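Local coordinates for aminotransferase, class III (Thermomicrobium roseum, PDB 6IO1), which catalyses (S)-enantioselective omega-transamination, moving amino groups with the help of pyridoxal 5'-phosphate, at the interface of chains A and B. Sequence-based numbering; all coordinates share one arbitrary frame. Chains: chain A/B, Aminotransferase, class III.

Contact 1: the interface of chains A and B. Residues chain A 21, 34-37, 409; chain B 91-93.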
ATOM      1  N   HIS A  21      -1.866  -9.824 -14.045  1.00 15.87           N
ATOM      2  CA  HIS A  21      -0.542  -9.721 -13.445  1.00 15.30           C
ATOM      3  C   HIS A  21      -0.032  -8.281 -13.483  1.00 15.85           C
ATOM      4  O   HIS A  21      -0.247  -7.570 -14.472  1.00 17.15           O
ATOM      5  CB  HIS A  21       0.451 -10.621 -14.180  1.00 16.46           C
ATOM      6  CG  HIS A  21       0.318 -12.074 -13.854  1.00 14.96           C
ATOM      7  ND1 HIS A  21       1.170 -12.722 -12.986  1.00 15.62           N
ATOM      8  CD2 HIS A  21      -0.556 -13.009 -14.294  1.00 15.74           C
ATOM      9  CE1 HIS A  21       0.822 -13.993 -12.900  1.00 16.52           C
ATOM     10  NE2 HIS A  21      -0.222 -14.194 -13.685  1.00 18.06           N
ATOM     11  N   PRO A  34       1.701 -18.428 -16.942  1.00 17.86           N
ATOM     12  CA  PRO A  34       2.619 -17.974 -15.898  1.00 16.83           C
ATOM     13  C   PRO A  34       3.585 -19.072 -15.462  1.00 15.67           C
ATOM     14  O   PRO A  34       3.460 -20.239 -15.837  1.00 15.90           O
ATOM     15  CB  PRO A  34       1.661 -17.618 -14.758  1.00 16.65           C
ATOM     16  CG  PRO A  34       0.610 -18.676 -14.877  1.00 17.45           C
ATOM     17  CD  PRO A  34       0.432 -18.914 -16.369  1.00 17.52           C
ATOM     18  N   LEU A  35       4.562 -18.664 -14.657  1.00 17.15           N
ATOM     19  CA  LEU A  35       5.426 -19.589 -13.934  1.00 14.80           C
ATOM     20  C   LEU A  35       4.909 -19.651 -12.502  1.00 13.41           C
ATOM     21  O   LEU A  35       5.045 -18.685 -11.744  1.00 15.36           O
ATOM     22  CB  LEU A  35       6.884 -19.140 -13.985  1.00 16.48           C
ATOM     23  CG  LEU A  35       7.880 -19.922 -13.121  1.00 16.57           C
ATOM     24  CD1 LEU A  35       7.761 -21.417 -13.374  1.00 16.93           C
ATOM     25  CD2 LEU A  35       9.303 -19.446 -13.376  1.00 17.25           C
ATOM     26  N   VAL A  36       4.318 -20.782 -12.134  1.00 11.53           N
ATOM     27  CA  VAL A  36       3.625 -20.931 -10.860  1.00 12.49           C
ATOM     28  C   VAL A  36       4.594 -21.552  -9.865  1.00 14.06           C
ATOM     29  O   VAL A  36       4.961 -22.723  -9.995  1.00 14.99           O
ATOM     30  CB  VAL A  36       2.357 -21.783 -11.006  1.00 13.02           C
ATOM     31  CG1 VAL A  36       1.626 -21.877  -9.677  1.00 13.35           C
ATOM     32  CG2 VAL A  36       1.451 -21.205 -12.084  1.00 15.63           C
ATOM     33  N   LEU A  37       4.991 -20.778  -8.859  1.00 14.92           N
ATOM     34  CA  LEU A  37       5.892 -21.242  -7.813  1.00 15.09           C
ATOM     35  C   LEU A  37       5.075 -21.651  -6.595  1.00 13.03           C
ATOM     36  O   LEU A  37       4.188 -20.908  -6.158  1.00 15.25           O
ATOM     37  CB  LEU A  37       6.903 -20.157  -7.442  1.00 14.24           C
ATOM     38  CG  LEU A  37       7.799 -19.681  -8.588  1.00 16.51           C
ATOM     39  CD1 LEU A  37       8.767 -18.613  -8.107  1.00 17.39           C
ATOM     40  CD2 LEU A  37       8.549 -20.853  -9.205  1.00 16.01           C
ATOM     41  N   ARG A 409      15.096 -18.978 -16.951  1.00 18.48           N
ATOM     42  CA  ARG A 409      14.131 -19.859 -16.304  1.00 17.67           C
ATOM     43  C   ARG A 409      14.296 -21.305 -16.759  1.00 18.69           C
ATOM     44  O   ARG A 409      14.115 -22.233 -15.961  1.00 21.21           O
ATOM     45  CB  ARG A 409      12.714 -19.349 -16.552  1.00 18.36           C
ATOM     46  CG  ARG A 409      12.402 -18.143 -15.689  1.00 17.60           C
ATOM     47  CD  ARG A 409      11.148 -17.412 -16.109  1.00 18.60           C
ATOM     48  NE  ARG A 409      11.038 -16.145 -15.393  1.00 17.95           N
ATOM     49  CZ  ARG A 409       9.931 -15.417 -15.318  1.00 19.76           C
ATOM     50  NH1 ARG A 409       8.814 -15.842 -15.889  1.00 23.57           N
ATOM     51  NH2 ARG A 409       9.935 -14.274 -14.643  1.00 19.02           N
TER
ATOM     52  N   GLY B  91       5.136 -12.367 -14.765  1.00 17.95           N
ATOM     53  CA  GLY B  91       4.457 -13.610 -15.065  1.00 17.52           C
ATOM     54  C   GLY B  91       4.557 -14.676 -13.999  1.00 16.83           C
ATOM     55  O   GLY B  91       4.240 -15.835 -14.275  1.00 17.70           O
ATOM     56  N   LEU B  92       5.004 -14.334 -12.797  1.00 15.51           N
ATOM     57  CA  LEU B  92       5.068 -15.289 -11.702  1.00 14.38           C
ATOM     58  C   LEU B  92       3.759 -15.271 -10.919  1.00 13.42           C
ATOM     59  O   LEU B  92       3.008 -14.296 -10.947  1.00 13.94           O
ATOM     60  CB  LEU B  92       6.243 -14.970 -10.778  1.00 15.79           C
ATOM     61  CG  LEU B  92       7.635 -14.942 -11.412  1.00 15.23           C
ATOM     62  CD1 LEU B  92       8.624 -14.240 -10.496  1.00 17.34           C
ATOM     63  CD2 LEU B  92       8.106 -16.351 -11.732  1.00 14.47           C
ATOM     64  N   ALA B  93       3.488 -16.371 -10.219  1.00 12.31           N
ATOM     65  CA  ALA B  93       2.298 -16.454  -9.380  1.00 12.74           C
ATOM     66  C   ALA B  93       2.419 -17.654  -8.452  1.00 11.92           C
ATOM     67  O   ALA B  93       3.184 -18.586  -8.710  1.00 14.30           O
ATOM     68  CB  ALA B  93       1.019 -16.560 -10.217  1.00 14.83           C
TER

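Contact 2: the interface of chains A and B. Residues chain A 116, 131, 303, 311, 318; chain B 20-21.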
ATOM      1  N   GLN A 116       6.350   5.806  11.430  1.00 13.96           N
ATOM      2  CA  GLN A 116       4.982   5.483  11.042  1.00 13.73           C
ATOM      3  C   GLN A 116       5.031   4.372  10.006  1.00 13.01           C
ATOM      4  O   GLN A 116       5.730   4.493   8.998  1.00 14.10           O
ATOM      5  CB  GLN A 116       4.236   6.694  10.479  1.00 14.81           C
ATOM      6  CG  GLN A 116       2.760   6.413  10.227  1.00 16.24           C
ATOM      7  CD  GLN A 116       2.013   7.617   9.693  1.00 17.64           C
ATOM      8  OE1 GLN A 116       1.652   7.666   8.518  1.00 21.99           O
ATOM      9  NE2 GLN A 116       1.774   8.597  10.558  1.00 17.81           N
ATOM     10  N   ILE A 131       4.992  14.013   4.417  1.00 15.76           N
ATOM     11  CA  ILE A 131       5.524  14.489   5.691  1.00 15.89           C
ATOM     12  C   ILE A 131       6.451  15.677   5.477  1.00 15.63           C
ATOM     13  O   ILE A 131       6.421  16.642   6.244  1.00 16.03           O
ATOM     14  CB  ILE A 131       6.228  13.346   6.445  1.00 16.91           C
ATOM     15  CG1 ILE A 131       5.196  12.432   7.105  1.00 14.99           C
ATOM     16  CG2 ILE A 131       7.181  13.897   7.499  1.00 18.12           C
ATOM     17  CD1 ILE A 131       5.803  11.283   7.874  1.00 17.00           C
ATOM     18  N   VAL A 303      11.520   9.356  10.861  1.00 13.67           N
ATOM     19  CA  VAL A 303      11.812  10.777  10.846  1.00 14.01           C
ATOM     20  C   VAL A 303      12.650  11.130  12.065  1.00 15.70           C
ATOM     21  O   VAL A 303      12.624  10.454  13.109  1.00 16.63           O
ATOM     22  CB  VAL A 303      10.527  11.638  10.803  1.00 14.56           C
ATOM     23  CG1 VAL A 303       9.656  11.246   9.617  1.00 15.73           C
ATOM     24  CG2 VAL A 303       9.754  11.518  12.106  1.00 15.67           C
ATOM     25  N   LEU A 311       5.963  18.152  13.932  1.00 18.48           N
ATOM     26  CA  LEU A 311       4.654  17.552  13.685  1.00 18.96           C
ATOM     27  C   LEU A 311       3.819  17.503  14.960  1.00 20.88           C
ATOM     28  O   LEU A 311       2.619  17.802  14.937  1.00 21.49           O
ATOM     29  CB  LEU A 311       4.814  16.148  13.101  1.00 17.09           C
ATOM     30  CG  LEU A 311       5.452  15.974  11.719  1.00 19.74           C
ATOM     31  CD1 LEU A 311       4.864  14.758  11.018  1.00 20.30           C
ATOM     32  CD2 LEU A 311       5.287  17.218  10.858  1.00 18.22           C
ATOM     33  N   PHE A 318      -3.329  14.533  12.818  1.00 23.75           N
ATOM     34  CA  PHE A 318      -2.478  14.344  11.646  1.00 20.22           C
ATOM     35  C   PHE A 318      -3.267  13.589  10.581  1.00 20.68           C
ATOM     36  O   PHE A 318      -3.517  12.386  10.716  1.00 17.89           O
ATOM     37  CB  PHE A 318      -1.211  13.594  12.039  1.00 19.46           C
ATOM     38  CG  PHE A 318      -0.277  13.328  10.896  1.00 18.49           C
ATOM     39  CD1 PHE A 318       0.102  14.346  10.041  1.00 18.86           C
ATOM     40  CD2 PHE A 318       0.237  12.058  10.690  1.00 17.17           C
ATOM     41  CE1 PHE A 318       0.969  14.103   8.991  1.00 17.03           C
ATOM     42  CE2 PHE A 318       1.104  11.809   9.644  1.00 17.33           C
ATOM     43  CZ  PHE A 318       1.471  12.831   8.793  1.00 17.27           C
TER
ATOM     44  N   LEU B  20       4.928   7.473  15.515  1.00 15.87           N
ATOM     45  CA  LEU B  20       4.261   8.585  14.836  1.00 16.54           C
ATOM     46  C   LEU B  20       2.921   8.074  14.321  1.00 16.75           C
ATOM     47  O   LEU B  20       2.796   7.638  13.176  1.00 18.01           O
ATOM     48  CB  LEU B  20       5.139   9.125  13.715  1.00 15.85           C
ATOM     49  CG  LEU B  20       4.785  10.475  13.090  1.00 19.69           C
ATOM     50  CD1 LEU B  20       5.224  11.613  13.992  1.00 22.20           C
ATOM     51  CD2 LEU B  20       5.425  10.602  11.716  1.00 18.48           C
ATOM     52  N   HIS B  21       1.911   8.121  15.186  1.00 16.56           N
ATOM     53  CA  HIS B  21       0.617   7.530  14.872  1.00 18.74           C
ATOM     54  C   HIS B  21      -0.006   8.189  13.644  1.00 19.03           C
ATOM     55  O   HIS B  21       0.100   9.409  13.469  1.00 18.74           O
ATOM     56  CB  HIS B  21      -0.340   7.676  16.055  1.00 16.82           C
ATOM     57  CG  HIS B  21      -0.047   6.758  17.197  1.00 18.05           C
ATOM     58  ND1 HIS B  21      -0.770   5.609  17.433  1.00 16.75           N
ATOM     59  CD2 HIS B  21       0.881   6.829  18.180  1.00 17.51           C
ATOM     60  CE1 HIS B  21      -0.296   5.008  18.510  1.00 18.69           C
ATOM     61  NE2 HIS B  21       0.705   5.728  18.983  1.00 19.77           N
TER

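Contact 3: the interface of chains A and B. Residues chain A 68, 70, 72-73; chain B 77, 80-81.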
ATOM      1  N   GLY A  68      11.229 -20.410   3.831  1.00 17.04           N
ATOM      2  CA  GLY A  68      11.029 -21.560   4.691  1.00 17.68           C
ATOM      3  C   GLY A  68      11.412 -21.387   6.141  1.00 19.59           C
ATOM      4  O   GLY A  68      11.669 -22.385   6.819  1.00 21.34           O
ATOM      5  N   ARG A  70      10.583 -21.278   9.628  1.00 17.56           N
ATOM      6  CA  ARG A  70       9.435 -21.632  10.499  1.00 19.56           C
ATOM      7  C   ARG A  70       9.272 -20.543  11.563  1.00 18.44           C
ATOM      8  O   ARG A  70       8.118 -20.213  11.896  1.00 16.07           O
ATOM      9  CB  ARG A  70       9.674 -22.997  11.150  1.00 23.98           C
ATOM     10  CG  ARG A  70       9.635 -24.167  10.177  1.00 28.32           C
ATOM     11  CD  ARG A  70       9.719 -25.508  10.879  1.00 36.49           C
ATOM     12  NE  ARG A  70       9.563 -26.626   9.959  1.00 43.40           N
ATOM     13  CZ  ARG A  70       9.550 -27.903  10.321  1.00 38.12           C
ATOM     14  NH1 ARG A  70       9.686 -28.231  11.595  1.00 32.90           N
ATOM     15  NH2 ARG A  70       9.402 -28.848   9.410  1.00 38.68           N
ATOM     16  N   LEU A  72       9.400 -17.361  11.607  1.00 15.14           N
ATOM     17  CA  LEU A  72       8.494 -16.284  11.223  1.00 14.93           C
ATOM     18  C   LEU A  72       7.056 -16.781  11.124  1.00 14.47           C
ATOM     19  O   LEU A  72       6.117 -16.068  11.504  1.00 14.92           O
ATOM     20  CB  LEU A  72       8.951 -15.662   9.900  1.00 14.17           C
ATOM     21  CG  LEU A  72       9.981 -14.526   9.983  1.00 15.00           C
ATOM     22  CD1 LEU A  72      11.226 -14.937  10.758  1.00 17.58           C
ATOM     23  CD2 LEU A  72      10.364 -14.035   8.598  1.00 13.93           C
ATOM     24  N   ALA A  73       6.865 -17.999  10.609  1.00 16.45           N
ATOM     25  CA  ALA A  73       5.525 -18.571  10.542  1.00 15.47           C
ATOM     26  C   ALA A  73       4.921 -18.723  11.931  1.00 16.01           C
ATOM     27  O   ALA A  73       3.748 -18.396  12.147  1.00 15.86           O
ATOM     28  CB  ALA A  73       5.563 -19.917   9.822  1.00 18.41           C
TER
ATOM     29  N   ARG B  77       0.254 -19.799   8.852  1.00 16.31           N
ATOM     30  CA  ARG B  77       1.424 -20.584   9.239  1.00 16.51           C
ATOM     31  C   ARG B  77       1.799 -21.583   8.150  1.00 17.59           C
ATOM     32  O   ARG B  77       2.970 -21.693   7.761  1.00 17.42           O
ATOM     33  CB  ARG B  77       1.147 -21.302  10.561  1.00 18.98           C
ATOM     34  CG  ARG B  77       2.315 -22.104  11.105  1.00 22.08           C
ATOM     35  CD  ARG B  77       1.829 -23.330  11.867  1.00 25.57           C
ATOM     36  NE  ARG B  77       1.060 -24.239  11.021  1.00 24.19           N
ATOM     37  CZ  ARG B  77       1.603 -25.103  10.168  1.00 25.35           C
ATOM     38  NH1 ARG B  77       2.921 -25.194  10.064  1.00 25.44           N
ATOM     39  NH2 ARG B  77       0.828 -25.891   9.435  1.00 25.88           N
ATOM     40  N   MET B  80       3.196 -19.706   5.085  1.00 17.03           N
ATOM     41  CA  MET B  80       4.517 -19.141   5.343  1.00 18.35           C
ATOM     42  C   MET B  80       5.589 -20.221   5.357  1.00 18.12           C
ATOM     43  O   MET B  80       6.705 -20.003   4.869  1.00 20.14           O
ATOM     44  CB  MET B  80       4.513 -18.369   6.662  1.00 16.64           C
ATOM     45  CG  MET B  80       3.755 -17.062   6.590  1.00 17.43           C
ATOM     46  SD  MET B  80       3.694 -16.187   8.157  1.00 24.85           S
ATOM     47  CE  MET B  80       5.399 -15.674   8.319  1.00 17.57           C
ATOM     48  N   GLU B  81       5.276 -21.390   5.917  1.00 17.14           N
ATOM     49  CA  GLU B  81       6.245 -22.482   5.898  1.00 19.15           C
ATOM     50  C   GLU B  81       6.471 -23.008   4.484  1.00 19.60           C
ATOM     51  O   GLU B  81       7.612 -23.286   4.096  1.00 20.11           O
ATOM     52  CB  GLU B  81       5.795 -23.603   6.833  1.00 21.15           C
ATOM     53  CG  GLU B  81       5.770 -23.187   8.295  1.00 22.40           C
ATOM     54  CD  GLU B  81       5.834 -24.362   9.246  1.00 25.80           C
ATOM     55  OE1 GLU B  81       6.380 -25.415   8.858  1.00 28.39           O
ATOM     56  OE2 GLU B  81       5.334 -24.231  10.383  1.00 27.78           O
TER
HETATM   57  O   HOH W   1       8.727 -18.915   3.184  1.00 18.04           O

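Contact 1: the interface of chains A and B
Strand 35-41 of chain A meets the short strand 92-93 of chain B, just past the 3-10 helix 89-91, and the two pair in parallel. A loop residue, A:His21, and helix 400-410 of chain A flank the pair. Backbone hydrogen bonds make the ladder. A:Leu35 N donates to B:Gly91 O at 2.9 Å. B:Ala93 N returns a longer bond of 3.2 Å to A:Leu35 O. A:Leu37 N then reaches B:Ala93 O at 2.8 Å. A:Leu35 and B:Leu92 run alongside each other in the same direction, with their CD2 methyls 3.7 Å apart. CG of A:Leu35 stands anti to the backbone N (chi1 173°), which sends its branch alongside B:Leu92. A:Arg409 runs extended from CG to NE and lays one face of its guanidinium over the same CD2 of B:Leu92, off towards the rim. The imidazole of A:His21 turns its edge to the carbonyl of B:Leu92. ND1 is 3.2 Å from B:Leu92 O, but the oxygen lies off any N-H direction, beside CE1, so a hydrogen bond is weak and doubtful. CE1 also packs on the methyl CB of B:Ala93 at 3.7 Å. The site carries a small parallel sheet across the subunit boundary and joins the two chains through their backbones.

Contact 2: the interface of chains A and B
B:Leu20 and A:Gln116 meet where a loop of chain B comes against strand 112-118 of chain A. The leucine hides 71 Å² against the partner chain. Its CG is anti to the backbone N (chi1 -166°), which carries the isobutyl group in among A:Gln116, A:Ile131, A:Val303 and A:Leu311. A:Ile131, on helix 121-138, faces it tip to tip. The two end methyls, CD1 of A:Ile131 and CD2 of B:Leu20, are 3.9 Å apart. A:Val303 and A:Leu311 line the outer wall around the same methyl. CG2 of A:Val303 is 4.4 Å from CD2 of B:Leu20. A:Gln116 runs alongside the leucine backbone. Its chain is extended, with CG anti to the backbone N (chi1 -173°), and the amide is thereby brought to the leucine carbonyl. NE2 donates a hydrogen bond of 3.0 Å to B:Leu20 O, 158° at the hydrogen. The acceptor lies in the amide plane of the glutamine. The donor, however, sits above the carbonyl plane of the leucine. The leucine is thus a knob among apolar side chains of the other subunit, tethered by the glutamine to join the chains. On the other side of the amide, the ring of A:Phe318 presents its edge to NE2, in the plane of the ring. Its C-H groups offer the amide no acceptor, so any restraint is by bulk. The ring atom CD2 of A:Phe318 also touches the next carbonyl of the loop, 3.8 Å from B:His21 O.

Contact 3: the interface of chains A and B
A:Ala73 and B:Glu81 touch where helix 70-82 of chain A packs against helix 70-82 of chain B, a helix-helix contact in this class-III aminotransferase. CB of B:Glu81 starts the side chain, and CG is anti to the carbonyl carbon (chi1 -65°). CG rests on the methyl CB of A:Ala73 at 3.6 Å. CD of the carboxylate comes to 3.9 Å from CG of A:Arg70. At the tip OE1 faces NE of A:Arg70 at 3.6 Å, a long salt bridge across the chains. OE1 also lies at the guanidinium edge of B:Arg77, one turn back. The A:Arg70 and B:Glu81 side chains cross at a slant, with guanidinium and carboxylate planes 35° apart. OE2 takes the closer hydrogen bond and salt bridge, 2.6 Å from NH1 of B:Arg77. It is short but bent, and NH1 stands far above the carboxylate plane, so it may be mainly electrostatic. The carboxylate sits between two arginines, which would tend to stabilise its negative charge. B:Met80 bends at its thioether (chi3 70°); its methyl CE lies against the carbonyl O of A:Leu72 at 3.3 Å and packs on CA of A:Ala73. A water links A:Gly68 N, at 3.0 Å, and B:Met80 O, at 2.8 Å, by hydrogen bonds.

The three contacts are separate patches of one two-fold interface. Between C-alpha centres, contact 1 lies about 21 Å from contact 3 and about 38 Å from contact 2. Contacts 2 and 3 are about 32 Å apart. A:His21 in contact 1 and B:His21 in contact 2 are the same residue in the two copies. The loop that holds it therefore serves both patches in each subunit. In contact 3 the same helix, 70-82, is used by both chains. Each patch has a twin with the chains exchanged. Their spread suggests an extensive dimer, held by strand pairing, loop insertion and helix packing.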